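Local coordinates for protein HTP-2 (Caenorhabditis elegans, PDB 4TZM), which binds a closure motif of HTP-3 through its HORMA domain and probably acts in assembling the meiotic chromosome axis, at residues A[181-189]-A[243-251]; A[21-29]-A[66-74]. One frame throughout, in Å; residues are numbered along the deposited sequence.

From the N terminus, the chain first lays down 21-29, runs through helix 35-56 and returns in 66-74, so interaction 2 closes an enclosed stretch of 36 residues that is mostly helix. It then continues to helix 164-185, whose last turn opens interaction 1. Another 53 residues follow, containing strands but no helix, before 243-251 closes this second loop at the C-terminal end of the model. The two loops lie in series, neither nested nor crossed, with centres about 25 Å apart. Helix 164-185 relates them: its C-terminal part enters interaction 1, while Arg-168, Val-172 and Val-175 on it touch side chains of interaction 2.

Interaction 1 (A[181-189]-A[243-251]); sequences LCTKVLEPL and HMQCWSKSM
Glu-187 and Ser-250 bring the two backbones closest, their CA atoms 4.6 Å apart, where the chain leaving helix 164-185 meets the turn that follows strand 240-248. Glu-187 N donates to Ser-250 O over 2.7 Å in a nearly straight bond (174° at the hydrogen), and the CA of Leu-186 makes a CA-H...O contact to the same oxygen. A pi-type turn precedes this link: Leu-181 O accepts from Val-185 N and, at 2.8 Å, from Leu-186 N.

Two leucines reach across from this turn. Leu-181 directs its CB at the strand, and with CG anti to the backbone N (chi1 172°) its CD2 settles 3.9 Å from Cys-246 CB and close to the sulfur. Leu-186 CD2 fills the bend of the opposing turn, 3.7 Å from Ser-248 OG and beside Met-251 CB. That bend is an ST turn in which Ser-248 OG accepts from Ser-250 N at 3.0 Å, and Glu-123 OE1 is a further hydrogen-bond partner of the hydroxyl. With an alanine here, Ser-250 N and Glu-123 would probably lose this shared mate, leaving the turn that presents Ser-250 O to Glu-187 less firmly fixed. Beside the backbone bond, the CB atoms of Glu-187 and Ser-250 pack 3.7 Å apart.

Arg-57, just past helix 35-56, hydrogen-bonds Glu-187 O through NH1 and touches Leu-186, Leu-189 and Ser-250. Strand 240-248 lies between strands 123-133 and 228-235, consistent with the closed state of Mad2-like HORMA domains, and the contact fastens its C-terminal end to that of helix 164-185.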
ATOM      1  N   LEU A 181       9.437  -6.693  10.140  1.00 54.85           N
ATOM      2  CA  LEU A 181      10.378  -6.866   9.033  1.00 57.48           C
ATOM      3  C   LEU A 181      11.479  -5.805   9.028  1.00 62.53           C
ATOM      4  O   LEU A 181      12.668  -6.122   8.922  1.00 63.67           O
ATOM      5  CB  LEU A 181       9.635  -6.826   7.694  1.00 52.06           C
ATOM      6  CG  LEU A 181      10.456  -6.803   6.402  1.00 50.40           C
ATOM      7  CD1 LEU A 181      11.277  -8.073   6.272  1.00 52.78           C
ATOM      8  CD2 LEU A 181       9.551  -6.618   5.192  1.00 44.60           C
ATOM      9  N   CYS A 182      11.081  -4.543   9.143  1.00 61.90           N
ATOM     10  CA  CYS A 182      12.029  -3.441   9.009  1.00 66.11           C
ATOM     11  C   CYS A 182      12.939  -3.298  10.224  1.00 71.91           C
ATOM     12  O   CYS A 182      14.068  -2.823  10.103  1.00 78.28           O
ATOM     13  CB  CYS A 182      11.279  -2.131   8.756  1.00 57.92           C
ATOM     14  SG  CYS A 182      10.348  -2.106   7.213  1.00 63.86           S
ATOM     15  N   THR A 183      12.443  -3.709  11.387  1.00 69.75           N
ATOM     16  CA  THR A 183      13.182  -3.565  12.640  1.00 74.30           C
ATOM     17  C   THR A 183      14.041  -4.784  12.992  1.00 71.38           C
ATOM     18  O   THR A 183      15.217  -4.639  13.326  1.00 70.17           O
ATOM     19  CB  THR A 183      12.218  -3.294  13.813  1.00 79.91           C
ATOM     20  OG1 THR A 183      11.488  -2.087  13.558  1.00 83.32           O
ATOM     21  CG2 THR A 183      12.977  -3.161  15.125  1.00 82.64           C
ATOM     22  N   LYS A 184      13.459  -5.980  12.905  1.00 70.80           N
ATOM     23  CA  LYS A 184      14.114  -7.196  13.401  1.00 70.35           C
ATOM     24  C   LYS A 184      14.677  -8.116  12.310  1.00 67.33           C
ATOM     25  O   LYS A 184      15.431  -9.034  12.616  1.00 70.52           O
ATOM     26  CB  LYS A 184      13.136  -7.999  14.266  1.00 69.25           C
ATOM     27  CG  LYS A 184      12.493  -7.215  15.397  1.00 69.75           C
ATOM     28  CD  LYS A 184      13.477  -6.934  16.517  1.00 77.25           C
ATOM     29  CE  LYS A 184      12.784  -6.287  17.705  1.00 82.01           C
ATOM     30  NZ  LYS A 184      13.656  -6.265  18.915  1.00 87.29           N
ATOM     31  N   VAL A 185      14.315  -7.882  11.052  1.00 64.84           N
ATOM     32  CA  VAL A 185      14.735  -8.781   9.974  1.00 68.97           C
ATOM     33  C   VAL A 185      15.695  -8.137   8.976  1.00 72.51           C
ATOM     34  O   VAL A 185      16.780  -8.661   8.723  1.00 71.45           O
ATOM     35  CB  VAL A 185      13.522  -9.327   9.188  1.00 66.23           C
ATOM     36  CG1 VAL A 185      13.993 -10.212   8.041  1.00 67.06           C
ATOM     37  CG2 VAL A 185      12.593 -10.096  10.113  1.00 64.88           C
ATOM     38  N   LEU A 186      15.290  -7.006   8.406  1.00 75.50           N
ATOM     39  CA  LEU A 186      16.101  -6.320   7.405  1.00 73.39           C
ATOM     40  C   LEU A 186      17.339  -5.665   8.011  1.00 74.77           C
ATOM     41  O   LEU A 186      17.300  -5.147   9.130  1.00 73.89           O
ATOM     42  CB  LEU A 186      15.271  -5.264   6.673  1.00 68.33           C
ATOM     43  CG  LEU A 186      14.157  -5.772   5.757  1.00 66.28           C
ATOM     44  CD1 LEU A 186      13.468  -4.611   5.050  1.00 59.58           C
ATOM     45  CD2 LEU A 186      14.712  -6.768   4.751  1.00 68.38           C
ATOM     46  N   GLU A 187      18.439  -5.701   7.265  1.00 76.99           N
ATOM     47  CA  GLU A 187      19.618  -4.912   7.594  1.00 83.43           C
ATOM     48  C   GLU A 187      19.303  -3.440   7.353  1.00 77.67           C
ATOM     49  O   GLU A 187      18.390  -3.121   6.587  1.00 74.47           O
ATOM     50  CB  GLU A 187      20.820  -5.337   6.747  1.00 92.90           C
ATOM     51  CG  GLU A 187      21.841  -6.209   7.463  1.00104.38           C
ATOM     52  CD  GLU A 187      23.151  -6.295   6.700  1.00115.04           C
ATOM     53  OE1 GLU A 187      23.227  -5.731   5.588  1.00117.81           O
ATOM     54  OE2 GLU A 187      24.103  -6.921   7.213  1.00118.92           O
ATOM     55  N   PRO A 188      20.046  -2.533   8.011  1.00 77.33           N
ATOM     56  CA  PRO A 188      19.877  -1.102   7.728  1.00 74.29           C
ATOM     57  C   PRO A 188      20.219  -0.772   6.279  1.00 77.30           C
ATOM     58  O   PRO A 188      21.068  -1.445   5.693  1.00 78.56           O
ATOM     59  CB  PRO A 188      20.871  -0.431   8.681  1.00 77.53           C
ATOM     60  CG  PRO A 188      21.092  -1.444   9.790  1.00 76.68           C
ATOM     61  CD  PRO A 188      20.989  -2.781   9.118  1.00 76.39           C
ATOM     62  N   LEU A 189      19.567   0.240   5.712  1.00 76.26           N
ATOM     63  CA  LEU A 189      19.886   0.692   4.365  1.00 77.48           C
ATOM     64  C   LEU A 189      21.289   1.293   4.333  1.00 83.03           C
ATOM     65  O   LEU A 189      21.767   1.811   5.344  1.00 81.97           O
ATOM     66  CB  LEU A 189      18.854   1.714   3.876  1.00 74.30           C
ATOM     67  CG  LEU A 189      17.520   1.153   3.378  1.00 72.25           C
ATOM     68  CD1 LEU A 189      16.553   2.276   3.028  1.00 71.91           C
ATOM     69  CD2 LEU A 189      17.746   0.246   2.180  1.00 72.34           C
ATOM     70  N   HIS A 243      -1.802  -7.010  -2.798  1.00 45.44           N
ATOM     71  CA  HIS A 243      -0.750  -7.905  -2.326  1.00 46.53           C
ATOM     72  C   HIS A 243       0.534  -7.122  -2.057  1.00 45.03           C
ATOM     73  O   HIS A 243       1.085  -6.489  -2.961  1.00 48.43           O
ATOM     74  CB  HIS A 243      -0.489  -9.013  -3.341  1.00 47.24           C
ATOM     75  CG  HIS A 243       0.471 -10.054  -2.859  1.00 54.91           C
ATOM     76  ND1 HIS A 243       1.703 -10.254  -3.443  1.00 59.10           N
ATOM     77  CD2 HIS A 243       0.384 -10.946  -1.845  1.00 55.81           C
ATOM     78  CE1 HIS A 243       2.332 -11.234  -2.812  1.00 57.28           C
ATOM     79  NE2 HIS A 243       1.553 -11.667  -1.839  1.00 57.23           N
ATOM     80  N   MET A 244       0.996  -7.170  -0.809  1.00 38.40           N
ATOM     81  CA  MET A 244       2.186  -6.439  -0.377  1.00 42.47           C
ATOM     82  C   MET A 244       3.405  -7.367  -0.327  1.00 50.47           C
ATOM     83  O   MET A 244       3.355  -8.454   0.258  1.00 52.66           O
ATOM     84  CB  MET A 244       1.937  -5.790   0.993  1.00 46.29           C
ATOM     85  CG  MET A 244       3.004  -4.795   1.444  1.00 55.64           C
ATOM     86  SD  MET A 244       3.056  -3.273   0.469  1.00107.89           S
ATOM     87  CE  MET A 244       4.428  -2.411   1.237  1.00 64.68           C
ATOM     88  N   GLN A 245       4.493  -6.938  -0.956  1.00 52.62           N
ATOM     89  CA  GLN A 245       5.696  -7.755  -1.067  1.00 57.48           C
ATOM     90  C   GLN A 245       6.944  -6.920  -0.818  1.00 60.12           C
ATOM     91  O   GLN A 245       6.927  -5.702  -0.981  1.00 58.48           O
ATOM     92  CB  GLN A 245       5.775  -8.404  -2.451  1.00 63.46           C
ATOM     93  CG  GLN A 245       5.572  -9.906  -2.461  1.00 72.58           C
ATOM     94  CD  GLN A 245       5.340 -10.456  -3.857  1.00 79.92           C
ATOM     95  OE1 GLN A 245       5.093  -9.704  -4.800  1.00 79.83           O
ATOM     96  NE2 GLN A 245       5.413 -11.776  -3.994  1.00 84.98           N
ATOM     97  N   CYS A 246       8.027  -7.577  -0.418  1.00 64.50           N
ATOM     98  CA  CYS A 246       9.294  -6.888  -0.222  1.00 66.25           C
ATOM     99  C   CYS A 246      10.440  -7.682  -0.824  1.00 69.26           C
ATOM    100  O   CYS A 246      10.673  -8.832  -0.454  1.00 69.60           O
ATOM    101  CB  CYS A 246       9.559  -6.634   1.265  1.00 66.20           C
ATOM    102  SG  CYS A 246      11.164  -5.868   1.635  1.00 68.00           S
ATOM    103  N   TRP A 247      11.129  -7.067  -1.778  1.00 71.29           N
ATOM    104  CA  TRP A 247      12.410  -7.564  -2.258  1.00 76.20           C
ATOM    105  C   TRP A 247      13.491  -6.707  -1.619  1.00 76.76           C
ATOM    106  O   TRP A 247      13.321  -5.494  -1.494  1.00 75.70           O
ATOM    107  CB  TRP A 247      12.502  -7.499  -3.783  1.00 79.90           C
ATOM    108  CG  TRP A 247      11.672  -8.519  -4.498  1.00 81.45           C
ATOM    109  CD1 TRP A 247      11.995  -9.826  -4.720  1.00 84.43           C
ATOM    110  CD2 TRP A 247      10.391  -8.314  -5.105  1.00 80.37           C
ATOM    111  NE1 TRP A 247      10.991 -10.450  -5.419  1.00 83.76           N
ATOM    112  CE2 TRP A 247       9.994  -9.544  -5.668  1.00 81.85           C
ATOM    113  CE3 TRP A 247       9.538  -7.212  -5.223  1.00 78.77           C
ATOM    114  CZ2 TRP A 247       8.781  -9.701  -6.340  1.00 80.13           C
ATOM    115  CZ3 TRP A 247       8.334  -7.370  -5.891  1.00 75.99           C
ATOM    116  CH2 TRP A 247       7.969  -8.604  -6.440  1.00 77.37           C
ATOM    117  N   SER A 248      14.595  -7.316  -1.203  1.00 77.79           N
ATOM    118  CA  SER A 248      15.621  -6.542  -0.514  1.00 81.61           C
ATOM    119  C   SER A 248      17.012  -7.167  -0.559  1.00 83.94           C
ATOM    120  O   SER A 248      17.171  -8.379  -0.431  1.00 83.85           O
ATOM    121  CB  SER A 248      15.209  -6.316   0.945  1.00 82.28           C
ATOM    122  OG  SER A 248      16.048  -5.356   1.564  1.00 86.20           O
ATOM    123  N   LYS A 249      18.013  -6.315  -0.748  1.00 86.57           N
ATOM    124  CA  LYS A 249      19.405  -6.715  -0.614  1.00 87.57           C
ATOM    125  C   LYS A 249      19.742  -6.887   0.861  1.00 86.77           C
ATOM    126  O   LYS A 249      20.668  -7.615   1.221  1.00 90.65           O
ATOM    127  CB  LYS A 249      20.336  -5.675  -1.242  1.00 88.84           C
ATOM    128  CG  LYS A 249      20.429  -5.722  -2.758  1.00 89.18           C
ATOM    129  CD  LYS A 249      21.049  -7.026  -3.230  1.00 93.67           C
ATOM    130  CE  LYS A 249      21.723  -6.854  -4.583  1.00 99.08           C
ATOM    131  NZ  LYS A 249      22.241  -8.142  -5.125  1.00102.73           N
ATOM    132  N   SER A 250      18.971  -6.214   1.710  1.00 83.30           N
ATOM    133  CA  SER A 250      19.250  -6.153   3.141  1.00 85.58           C
ATOM    134  C   SER A 250      18.685  -7.348   3.912  1.00 85.03           C
ATOM    135  O   SER A 250      18.634  -7.331   5.144  1.00 81.40           O
ATOM    136  CB  SER A 250      18.691  -4.852   3.724  1.00 83.28           C
ATOM    137  OG  SER A 250      19.131  -3.726   2.983  1.00 85.19           O
ATOM    138  N   MET A 251      18.267  -8.383   3.186  1.00 85.16           N
ATOM    139  CA  MET A 251      17.659  -9.557   3.806  1.00 84.67           C
ATOM    140  C   MET A 251      18.650 -10.716   3.903  1.00 86.97           C
ATOM    141  O   MET A 251      18.966 -11.366   2.905  1.00 86.68           O
ATOM    142  CB  MET A 251      16.418  -9.990   3.020  1.00 84.98           C
ATOM    143  CG  MET A 251      15.419 -10.812   3.825  1.00 82.61           C
ATOM    144  SD  MET A 251      14.011 -11.355   2.835  1.00111.76           S
ATOM    145  CE  MET A 251      13.544  -9.830   2.017  1.00 81.58           C
TER

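Interaction 2 (A[21-29]-A[66-74]); sequences DKTWSKLFP and SKNYITENL
Trp-24 O is gripped by two backbone donors, Phe-28 N at 3.0 Å and Leu-27 N at 3.2 Å; the turn so closed carries Leu-27 and Phe-28, whose CB atoms are directed at 66-74, while Trp-24 reaches Ile-70 with the far end of its indole. The coil starts with an Asx motif: Asp-21 OD1 accepts from Trp-24 N, 2.6 Å away.

Ile-70 joins the two aromatic rings to the strand end. Its CG2 approaches Trp-24 CZ3 to 3.8 Å and Phe-28 CE2 to 4.2 Å, oblique to both ring planes. The indole itself has Phe-28 CB over one face, while its NE1 donates to Pro-29 O from above the carbonyl plane; together these probably limit the rotation of the ring.

Further along, Tyr-69 O receives methyl groups from two residues, Thr-23 CG2 at 3.5 Å and Leu-27 CD1 at 3.6 Å. The Thr-23 methyl lies anti to its own backbone N, which brings it against Tyr-69 CB as well. Lys-26 stretches fully extended across the outer side, ending in a weak hydrogen bond from NZ to Asn-68 OD1 at 3.4 Å; Leu-27 CD2 packs against the same amide.

A classic beta bulge, with Ile-70 and Thr-71 set against the single residue Leu-74, lies where the chain turns from strand 65-69 into strand 75-79. Two helices back the contact: 35-56, whose Phe-41 meets the Phe-28 ring and touches Trp-24, and 164-185, where Val-175 contacts Ile-70 and Arg-168 reaches Trp-24 and Thr-71. The N-terminal coil thus packs against the small hairpin and both helices.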
ATOM      1  N   ASP A  21     -15.381   0.576  16.218  1.00 97.12           N
ATOM      2  CA  ASP A  21     -14.171   0.910  16.961  1.00 92.79           C
ATOM      3  C   ASP A  21     -13.789   2.369  16.722  1.00 86.48           C
ATOM      4  O   ASP A  21     -13.645   2.805  15.578  1.00 83.45           O
ATOM      5  CB  ASP A  21     -13.022  -0.023  16.561  1.00 91.78           C
ATOM      6  CG  ASP A  21     -11.753   0.239  17.350  1.00 93.41           C
ATOM      7  OD1 ASP A  21     -10.946   1.085  16.914  1.00 91.21           O
ATOM      8  OD2 ASP A  21     -11.558  -0.404  18.404  1.00 96.42           O
ATOM      9  N   LYS A  22     -13.629   3.116  17.810  1.00 85.30           N
ATOM     10  CA  LYS A  22     -13.348   4.547  17.741  1.00 81.22           C
ATOM     11  C   LYS A  22     -11.978   4.827  17.121  1.00 77.16           C
ATOM     12  O   LYS A  22     -11.820   5.758  16.325  1.00 76.32           O
ATOM     13  CB  LYS A  22     -13.435   5.166  19.139  1.00 84.52           C
ATOM     14  CG  LYS A  22     -13.575   6.681  19.150  1.00 86.23           C
ATOM     15  CD  LYS A  22     -14.738   7.134  18.279  1.00 83.03           C
ATOM     16  CE  LYS A  22     -15.115   8.579  18.567  1.00 81.94           C
ATOM     17  NZ  LYS A  22     -15.559   8.758  19.978  1.00 84.91           N
ATOM     18  N   THR A  23     -10.996   4.007  17.484  1.00 75.08           N
ATOM     19  CA  THR A  23      -9.629   4.165  16.999  1.00 72.35           C
ATOM     20  C   THR A  23      -9.517   3.873  15.505  1.00 69.07           C
ATOM     21  O   THR A  23      -8.868   4.614  14.766  1.00 67.06           O
ATOM     22  CB  THR A  23      -8.658   3.243  17.758  1.00 72.74           C
ATOM     23  OG1 THR A  23      -8.816   3.432  19.171  1.00 77.83           O
ATOM     24  CG2 THR A  23      -7.224   3.542  17.359  1.00 70.42           C
ATOM     25  N   TRP A  24     -10.153   2.789  15.070  1.00 68.82           N
ATOM     26  CA  TRP A  24     -10.140   2.396  13.664  1.00 62.76           C
ATOM     27  C   TRP A  24     -10.728   3.482  12.766  1.00 58.53           C
ATOM     28  O   TRP A  24     -10.214   3.746  11.679  1.00 53.26           O
ATOM     29  CB  TRP A  24     -10.908   1.082  13.470  1.00 59.90           C
ATOM     30  CG  TRP A  24     -11.050   0.671  12.030  1.00 55.11           C
ATOM     31  CD1 TRP A  24     -12.102   0.935  11.202  1.00 56.59           C
ATOM     32  CD2 TRP A  24     -10.104  -0.076  11.253  1.00 52.39           C
ATOM     33  NE1 TRP A  24     -11.870   0.399   9.955  1.00 54.87           N
ATOM     34  CE2 TRP A  24     -10.650  -0.228   9.960  1.00 50.94           C
ATOM     35  CE3 TRP A  24      -8.848  -0.632  11.521  1.00 52.97           C
ATOM     36  CZ2 TRP A  24      -9.984  -0.911   8.940  1.00 48.07           C
ATOM     37  CZ3 TRP A  24      -8.189  -1.311  10.508  1.00 52.77           C
ATOM     38  CH2 TRP A  24      -8.758  -1.444   9.233  1.00 51.10           C
ATOM     39  N   SER A  25     -11.797   4.120  13.231  1.00 63.90           N
ATOM     40  CA  SER A  25     -12.505   5.110  12.423  1.00 70.93           C
ATOM     41  C   SER A  25     -11.690   6.384  12.206  1.00 73.43           C
ATOM     42  O   SER A  25     -12.029   7.205  11.356  1.00 75.39           O
ATOM     43  CB  SER A  25     -13.848   5.461  13.069  1.00 75.93           C
ATOM     44  OG  SER A  25     -14.698   4.330  13.120  1.00 77.91           O
ATOM     45  N   LYS A  26     -10.616   6.539  12.970  1.00 74.48           N
ATOM     46  CA  LYS A  26      -9.778   7.726  12.875  1.00 75.63           C
ATOM     47  C   LYS A  26      -8.932   7.725  11.602  1.00 69.26           C
ATOM     48  O   LYS A  26      -8.516   8.780  11.123  1.00 69.46           O
ATOM     49  CB  LYS A  26      -8.873   7.832  14.106  1.00 82.69           C
ATOM     50  CG  LYS A  26      -8.141   9.155  14.216  1.00 89.98           C
ATOM     51  CD  LYS A  26      -7.007   9.092  15.225  1.00 95.99           C
ATOM     52  CE  LYS A  26      -6.224  10.396  15.232  1.00100.05           C
ATOM     53  NZ  LYS A  26      -5.034  10.331  16.125  1.00102.72           N
ATOM     54  N   LEU A  27      -8.684   6.539  11.052  1.00 64.87           N
ATOM     55  CA  LEU A  27      -7.849   6.410   9.859  1.00 58.43           C
ATOM     56  C   LEU A  27      -8.548   5.718   8.689  1.00 52.90           C
ATOM     57  O   LEU A  27      -8.191   5.940   7.530  1.00 49.98           O
ATOM     58  CB  LEU A  27      -6.568   5.644  10.195  1.00 57.00           C
ATOM     59  CG  LEU A  27      -5.501   6.398  10.980  1.00 59.02           C
ATOM     60  CD1 LEU A  27      -4.407   5.445  11.427  1.00 57.81           C
ATOM     61  CD2 LEU A  27      -4.924   7.513  10.129  1.00 62.22           C
ATOM     62  N   PHE A  28      -9.537   4.883   8.993  1.00 52.97           N
ATOM     63  CA  PHE A  28     -10.149   4.021   7.985  1.00 50.13           C
ATOM     64  C   PHE A  28     -11.675   4.099   7.968  1.00 50.67           C
ATOM     65  O   PHE A  28     -12.288   4.421   8.984  1.00 54.54           O
ATOM     66  CB  PHE A  28      -9.730   2.573   8.222  1.00 46.50           C
ATOM     67  CG  PHE A  28      -8.255   2.332   8.102  1.00 45.70           C
ATOM     68  CD1 PHE A  28      -7.651   2.204   6.855  1.00 45.92           C
ATOM     69  CD2 PHE A  28      -7.470   2.212   9.235  1.00 45.87           C
ATOM     70  CE1 PHE A  28      -6.281   1.970   6.745  1.00 44.85           C
ATOM     71  CE2 PHE A  28      -6.105   1.979   9.134  1.00 47.86           C
ATOM     72  CZ  PHE A  28      -5.510   1.856   7.887  1.00 47.48           C
ATOM     73  N   PRO A  29     -12.294   3.786   6.814  1.00 49.33           N
ATOM     74  CA  PRO A  29     -13.758   3.681   6.769  1.00 50.56           C
ATOM     75  C   PRO A  29     -14.246   2.479   7.577  1.00 55.07           C
ATOM     76  O   PRO A  29     -13.568   1.452   7.593  1.00 53.89           O
ATOM     77  CB  PRO A  29     -14.057   3.505   5.275  1.00 43.99           C
ATOM     78  CG  PRO A  29     -12.798   2.928   4.699  1.00 44.71           C
ATOM     79  CD  PRO A  29     -11.676   3.530   5.499  1.00 45.39           C
ATOM     80  N   SER A  66       3.747  11.549  12.137  1.00 69.44           N
ATOM     81  CA  SER A  66       3.006  11.771  13.370  1.00 75.57           C
ATOM     82  C   SER A  66       2.509  10.437  13.918  1.00 71.77           C
ATOM     83  O   SER A  66       2.354   9.471  13.170  1.00 65.96           O
ATOM     84  CB  SER A  66       1.838  12.728  13.139  1.00 80.68           C
ATOM     85  OG  SER A  66       1.224  13.065  14.371  1.00 87.31           O
ATOM     86  N   LYS A  67       2.273  10.380  15.225  1.00 75.70           N
ATOM     87  CA  LYS A  67       1.856   9.130  15.843  1.00 78.55           C
ATOM     88  C   LYS A  67       0.361   8.895  15.673  1.00 80.12           C
ATOM     89  O   LYS A  67      -0.462   9.753  15.993  1.00 82.26           O
ATOM     90  CB  LYS A  67       2.225   9.097  17.329  1.00 80.89           C
ATOM     91  CG  LYS A  67       2.003   7.727  17.967  1.00 82.67           C
ATOM     92  CD  LYS A  67       2.539   7.664  19.389  1.00 89.67           C
ATOM     93  CE  LYS A  67       2.418   6.259  19.965  1.00 92.22           C
ATOM     94  NZ  LYS A  67       2.962   6.174  21.351  1.00 98.53           N
ATOM     95  N   ASN A  68       0.030   7.720  15.150  1.00 79.68           N
ATOM     96  CA  ASN A  68      -1.353   7.295  15.008  1.00 81.73           C
ATOM     97  C   ASN A  68      -1.541   5.899  15.579  1.00 79.65           C
ATOM     98  O   ASN A  68      -0.567   5.209  15.881  1.00 77.71           O
ATOM     99  CB  ASN A  68      -1.784   7.323  13.541  1.00 80.89           C
ATOM    100  CG  ASN A  68      -2.309   8.676  13.111  1.00 86.05           C
ATOM    101  OD1 ASN A  68      -3.467   9.011  13.360  1.00 86.86           O
ATOM    102  ND2 ASN A  68      -1.462   9.461  12.455  1.00 89.55           N
ATOM    103  N   TYR A  69      -2.798   5.491  15.726  1.00 78.89           N
ATOM    104  CA  TYR A  69      -3.128   4.153  16.198  1.00 79.71           C
ATOM    105  C   TYR A  69      -4.096   3.472  15.237  1.00 77.16           C
ATOM    106  O   TYR A  69      -5.016   4.106  14.719  1.00 78.13           O
ATOM    107  CB  TYR A  69      -3.745   4.200  17.598  1.00 82.45           C
ATOM    108  CG  TYR A  69      -2.787   4.543  18.717  1.00 86.30           C
ATOM    109  CD1 TYR A  69      -2.379   5.854  18.937  1.00 88.93           C
ATOM    110  CD2 TYR A  69      -2.310   3.557  19.570  1.00 87.54           C
ATOM    111  CE1 TYR A  69      -1.509   6.171  19.969  1.00 92.40           C
ATOM    112  CE2 TYR A  69      -1.441   3.863  20.603  1.00 91.63           C
ATOM    113  CZ  TYR A  69      -1.045   5.171  20.799  1.00 94.30           C
ATOM    114  OH  TYR A  69      -0.180   5.482  21.826  1.00 99.45           O
ATOM    115  N   ILE A  70      -3.875   2.186  15.003  1.00 75.52           N
ATOM    116  CA  ILE A  70      -4.790   1.371  14.213  1.00 73.86           C
ATOM    117  C   ILE A  70      -5.731   0.628  15.148  1.00 74.54           C
ATOM    118  O   ILE A  70      -6.926   0.505  14.884  1.00 74.45           O
ATOM    119  CB  ILE A  70      -4.030   0.373  13.335  1.00 73.22           C
ATOM    120  CG1 ILE A  70      -2.959   1.105  12.528  1.00 73.48           C
ATOM    121  CG2 ILE A  70      -4.987  -0.374  12.417  1.00 70.25           C
ATOM    122  CD1 ILE A  70      -1.890   0.203  11.998  1.00 75.48           C
ATOM    123  N   THR A  71      -5.170   0.117  16.239  1.00 75.87           N
ATOM    124  CA  THR A  71      -5.953  -0.406  17.351  1.00 79.29           C
ATOM    125  C   THR A  71      -5.412   0.220  18.630  1.00 87.21           C
ATOM    126  O   THR A  71      -4.438   0.969  18.590  1.00 89.44           O
ATOM    127  CB  THR A  71      -5.895  -1.943  17.447  1.00 75.66           C
ATOM    128  OG1 THR A  71      -4.636  -2.348  17.995  1.00 76.48           O
ATOM    129  CG2 THR A  71      -6.070  -2.574  16.078  1.00 72.14           C
ATOM    130  N   GLU A  72      -6.039  -0.080  19.761  1.00 91.55           N
ATOM    131  CA  GLU A  72      -5.588   0.465  21.037  1.00 96.58           C
ATOM    132  C   GLU A  72      -4.197  -0.051  21.382  1.00 95.93           C
ATOM    133  O   GLU A  72      -3.421   0.623  22.060  1.00 98.66           O
ATOM    134  CB  GLU A  72      -6.569   0.110  22.152  1.00103.09           C
ATOM    135  CG  GLU A  72      -7.939   0.747  22.013  1.00108.29           C
ATOM    136  CD  GLU A  72      -8.877   0.332  23.129  1.00116.69           C
ATOM    137  OE1 GLU A  72      -8.543  -0.623  23.861  1.00119.29           O
ATOM    138  OE2 GLU A  72      -9.947   0.959  23.276  1.00120.59           O
ATOM    139  N   ASN A  73      -3.891  -1.250  20.896  1.00 92.77           N
ATOM    140  CA  ASN A  73      -2.633  -1.922  21.194  1.00 93.27           C
ATOM    141  C   ASN A  73      -1.518  -1.570  20.209  1.00 86.83           C
ATOM    142  O   ASN A  73      -0.336  -1.675  20.539  1.00 88.62           O
ATOM    143  CB  ASN A  73      -2.846  -3.439  21.196  1.00 98.10           C
ATOM    144  CG  ASN A  73      -2.095  -4.138  22.311  1.00104.39           C
ATOM    145  OD1 ASN A  73      -0.870  -4.254  22.274  1.00107.51           O
ATOM    146  ND2 ASN A  73      -2.831  -4.619  23.307  1.00106.68           N
ATOM    147  N   LEU A  74      -1.900  -1.159  19.002  1.00 78.13           N
ATOM    148  CA  LEU A  74      -0.942  -1.009  17.907  1.00 74.26           C
ATOM    149  C   LEU A  74      -0.884   0.407  17.339  1.00 75.12           C
ATOM    150  O   LEU A  74      -1.906   0.992  16.973  1.00 71.89           O
ATOM    151  CB  LEU A  74      -1.275  -1.997  16.784  1.00 70.23           C
ATOM    152  CG  LEU A  74      -0.410  -1.913  15.524  1.00 66.99           C
ATOM    153  CD1 LEU A  74       1.004  -2.412  15.795  1.00 64.78           C
ATOM    154  CD2 LEU A  74      -1.051  -2.682  14.377  1.00 64.10           C
TER